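Putative aminopeptidase (PDB 5NTH) probably acts as a manganese-dependent M17 leucyl aminopeptidase, removing residues from the N-termini of peptides, and binds the inhibitor actinonin at its metal centre. Local coordinates at residues V301-G306 and A359-G364. Residues are numbered along the deposited sequence; the frame is centred on the assembly and turned at random.
With MN (manganese (II) ion), chain D; BB2 (actinonin), chain E.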
ATOM      1  N   VAL A 301      -5.930  10.439  25.991  1.00 34.45           N
ATOM      2  CA  VAL A 301      -7.308   9.937  26.075  1.00 35.40           C
ATOM      3  C   VAL A 301      -7.826   9.424  24.739  1.00 36.15           C
ATOM      4  O   VAL A 301      -8.648   8.497  24.682  1.00 35.91           O
ATOM      5  CB  VAL A 301      -8.287  10.961  26.662  1.00 35.49           C
ATOM      6  CG1 VAL A 301      -7.904  11.234  28.111  1.00 35.96           C
ATOM      7  CG2 VAL A 301      -8.381  12.231  25.810  1.00 34.81           C
ATOM      8  N   TYR A 302      -7.331  10.036  23.668  1.00 35.73           N
ATOM      9  CA  TYR A 302      -7.481   9.471  22.360  1.00 33.90           C
ATOM     10  C   TYR A 302      -6.320   9.867  21.481  1.00 34.31           C
ATOM     11  O   TYR A 302      -5.927  11.039  21.457  1.00 33.83           O
ATOM     12  CB  TYR A 302      -8.783   9.941  21.758  1.00 32.45           C
ATOM     13  CG  TYR A 302      -9.152   9.150  20.560  1.00 32.03           C
ATOM     14  CD1 TYR A 302      -9.427   7.797  20.660  1.00 32.06           C
ATOM     15  CD2 TYR A 302      -9.208   9.739  19.318  1.00 32.02           C
ATOM     16  CE1 TYR A 302      -9.771   7.050  19.541  1.00 32.69           C
ATOM     17  CE2 TYR A 302      -9.553   9.008  18.201  1.00 31.84           C
ATOM     18  CZ  TYR A 302      -9.819   7.666  18.311  1.00 32.18           C
ATOM     19  OH  TYR A 302     -10.176   6.953  17.194  1.00 33.40           O
ATOM     20  N   ASP A 303      -5.768   8.883  20.770  1.00 34.74           N
ATOM     21  CA  ASP A 303      -4.659   9.124  19.849  1.00 35.14           C
ATOM     22  C   ASP A 303      -5.120   8.914  18.434  1.00 34.16           C
ATOM     23  O   ASP A 303      -5.140   7.787  17.946  1.00 35.12           O
ATOM     24  CB  ASP A 303      -3.449   8.216  20.145  1.00 35.70           C
ATOM     25  CG  ASP A 303      -2.225   8.620  19.348  1.00 36.21           C
ATOM     26  OD1 ASP A 303      -2.303   9.723  18.764  1.00 35.99           O
ATOM     27  OD2 ASP A 303      -1.181   7.886  19.296  1.00 41.66           O
ATOM     28  N   CYS A 304      -5.459   9.996  17.749  1.00 33.60           N
ATOM     29  CA  CYS A 304      -5.864   9.875  16.341  1.00 32.72           C
ATOM     30  C   CYS A 304      -4.645   9.800  15.408  1.00 31.27           C
ATOM     31  O   CYS A 304      -4.754   9.445  14.246  1.00 28.87           O
ATOM     32  CB  CYS A 304      -6.854  10.989  15.958  1.00 32.69           C
ATOM     33  SG  CYS A 304      -6.168  12.434  15.160  1.00 33.46           S
ATOM     34  N   GLY A 305      -3.478  10.114  15.949  1.00 30.69           N
ATOM     35  CA  GLY A 305      -2.256  10.134  15.176  1.00 31.61           C
ATOM     36  C   GLY A 305      -1.732  11.537  14.888  1.00 31.18           C
ATOM     37  O   GLY A 305      -0.613  11.698  14.397  1.00 30.40           O
ATOM     38  N   GLY A 306      -2.518  12.555  15.226  1.00 30.74           N
ATOM     39  CA  GLY A 306      -2.274  13.896  14.730  1.00 31.29           C
ATOM     40  C   GLY A 306      -2.359  13.925  13.214  1.00 32.00           C
ATOM     41  O   GLY A 306      -3.113  13.153  12.602  1.00 31.09           O
ATOM     42  N   ALA A 359      -4.020  14.597  27.704  1.00 29.60           N
ATOM     43  CA  ALA A 359      -4.175  15.260  26.406  1.00 30.86           C
ATOM     44  C   ALA A 359      -4.846  14.340  25.418  1.00 31.87           C
ATOM     45  O   ALA A 359      -4.682  13.130  25.522  1.00 30.98           O
ATOM     46  CB  ALA A 359      -2.818  15.638  25.842  1.00 31.73           C
ATOM     47  N   GLU A 360      -5.587  14.911  24.460  1.00 34.01           N
ATOM     48  CA  GLU A 360      -5.973  14.160  23.243  1.00 35.39           C
ATOM     49  C   GLU A 360      -5.051  14.603  22.137  1.00 33.99           C
ATOM     50  O   GLU A 360      -4.849  15.796  21.964  1.00 34.62           O
ATOM     51  CB  GLU A 360      -7.425  14.382  22.783  1.00 37.02           C
ATOM     52  CG  GLU A 360      -7.718  13.695  21.426  1.00 39.59           C
ATOM     53  CD  GLU A 360      -9.186  13.613  20.993  1.00 41.69           C
ATOM     54  OE1 GLU A 360     -10.071  13.684  21.868  1.00 42.84           O
ATOM     55  OE2 GLU A 360      -9.463  13.449  19.767  1.00 41.92           O
ATOM     56  N   ASN A 361      -4.493  13.642  21.407  1.00 33.91           N
ATOM     57  CA  ASN A 361      -3.789  13.919  20.149  1.00 34.29           C
ATOM     58  C   ASN A 361      -4.784  13.977  18.972  1.00 35.37           C
ATOM     59  O   ASN A 361      -5.158  12.949  18.376  1.00 35.03           O
ATOM     60  CB  ASN A 361      -2.703  12.875  19.879  1.00 34.16           C
ATOM     61  CG  ASN A 361      -1.699  13.345  18.837  1.00 33.93           C
ATOM     62  OD1 ASN A 361      -1.610  14.537  18.539  1.00 35.49           O
ATOM     63  ND2 ASN A 361      -0.940  12.417  18.283  1.00 32.84           N
ATOM     64  N   ALA A 362      -5.219  15.194  18.669  1.00 36.59           N
ATOM     65  CA  ALA A 362      -6.296  15.430  17.725  1.00 37.16           C
ATOM     66  C   ALA A 362      -5.705  16.065  16.488  1.00 37.54           C
ATOM     67  O   ALA A 362      -4.594  16.593  16.531  1.00 39.87           O
ATOM     68  CB  ALA A 362      -7.355  16.324  18.341  1.00 37.42           C
ATOM     69  N   ILE A 363      -6.449  15.998  15.388  1.00 37.87           N
ATOM     70  CA  ILE A 363      -5.958  16.435  14.064  1.00 36.77           C
ATOM     71  C   ILE A 363      -6.782  17.639  13.631  1.00 36.97           C
ATOM     72  O   ILE A 363      -7.992  17.669  13.843  1.00 36.19           O
ATOM     73  CB  ILE A 363      -5.988  15.302  13.016  1.00 35.93           C
ATOM     74  CG1 ILE A 363      -5.495  15.812  11.649  1.00 36.71           C
ATOM     75  CG2 ILE A 363      -7.380  14.710  12.897  1.00 35.97           C
ATOM     76  CD1 ILE A 363      -5.505  14.784  10.525  1.00 36.40           C
ATOM     77  N   GLY A 364      -6.121  18.633  13.040  1.00 37.85           N
ATOM     78  CA  GLY A 364      -6.762  19.923  12.772  1.00 39.45           C
ATOM     79  C   GLY A 364      -5.804  21.066  12.481  1.00 40.89           C
ATOM     80  O   GLY A 364      -4.604  20.852  12.353  1.00 42.39           O
TER
HETATM   81 MN    MN D 603       0.707   7.925  18.815  1.00 50.69          MN
HETATM   82  C5  BB2 E 604       2.473   3.988  18.417  0.60 40.35           C
HETATM   83  C3  BB2 E 604       1.791   5.255  18.840  0.60 40.41           C
HETATM   84  O4  BB2 E 604       1.011   5.741  18.070  0.60 39.32           O
HETATM   85  N1  BB2 E 604       2.001   5.793  20.033  0.60 41.21           N
HETATM   86  O2  BB2 E 604       1.301   6.966  20.398  0.60 46.17           O
HETATM   87  C6  BB2 E 604       3.371   4.271  17.219  0.60 41.71           C
HETATM   88  C12 BB2 E 604       3.535   2.990  16.464  0.60 42.80           C
HETATM   89  O13 BB2 E 604       4.408   2.242  16.809  0.60 42.87           O
HETATM   90  C7  BB2 E 604       4.709   4.840  17.708  0.60 41.01           C
HETATM   91  C8  BB2 E 604       5.732   5.077  16.602  0.60 40.76           C
HETATM   92  C9  BB2 E 604       5.322   6.210  15.672  0.60 41.18           C
HETATM   93  C10 BB2 E 604       5.335   5.768  14.219  0.60 42.64           C
HETATM   94  C11 BB2 E 604       6.755   5.627  13.700  0.60 42.98           C
HETATM   95  N14 BB2 E 604       2.710   2.709  15.465  0.60 45.40           N
HETATM   96  C15 BB2 E 604       2.812   1.452  14.731  0.60 48.91           C
HETATM   97  C16 BB2 E 604       1.419   0.893  14.354  0.60 49.63           C
HETATM   98  C18 BB2 E 604       1.360   0.140  13.016  0.60 49.71           C
HETATM   99  C17 BB2 E 604       0.880  -0.006  15.485  0.60 47.74           C
HETATM  100  C19 BB2 E 604       3.804   1.619  13.605  0.60 51.80           C
HETATM  101  O20 BB2 E 604       4.909   1.158  13.805  0.60 48.62           O
HETATM  102  N21 BB2 E 604       3.505   2.240  12.441  0.60 60.03           N
HETATM  103  C22 BB2 E 604       4.229   1.900  11.209  0.60 64.16           C
HETATM  104  C23 BB2 E 604       2.503   3.271  12.133  0.60 60.72           C
HETATM  105  C24 BB2 E 604       2.273   3.236  10.621  0.60 61.25           C
HETATM  106  C25 BB2 E 604       3.287   2.264  10.048  0.60 62.53           C
HETATM  107  C26 BB2 E 604       5.501   2.762  11.180  0.60 65.30           C
HETATM  108  O27 BB2 E 604       6.424   2.387  12.213  0.60 64.64           O
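Tyr302-Asp303 and Ala359-Asn361 run side by side as parallel strands, bridged at Asp303 and Asn361, just past the end of the central sheet strand 291-300 and beside the manganese site of the M17 catalytic domain. Asn361 N donates to Tyr302 O, and Asn361 O takes Cys304 N at 3.0 Å; at the corner, Val301 N bonds Ala359 O. On the metal-facing side, Asp303 and Asn361 both hold CG anti to the backbone N (chi1 -170° and -163°), which sets carboxylate and amide alongside each other, their planes 27° apart. Asn361 ND2 reaches Asp303 OD1 at 3.1 Å, on its syn side but tilted out of the carboxylate plane, while Gly305 N closes an Asx turn onto the same oxygen from above the opposite face. Through its bond Asn361 is a second-shell partner of the metal ligand, and its ND2 is itself held by Thr387 O. Across the strands, the extended Glu360 lies along Tyr302, its CG 3.2 Å from Tyr302 O and its OE2 3.7 Å from CD2 at the edge of the Tyr302 ring. Glu360 OE1 makes a salt bridge to Arg369, and Tyr302 OH a hydrogen bond to Asn370 O, both of a neighbouring subunit. Farther along, Cys304 SG meets Ile363 CG2 at 3.4 Å. With OD1 gripped twice, Asp303 turns OD2 to a manganese ion, 1.9 Å away, whose shell includes actinonin O4 and O2.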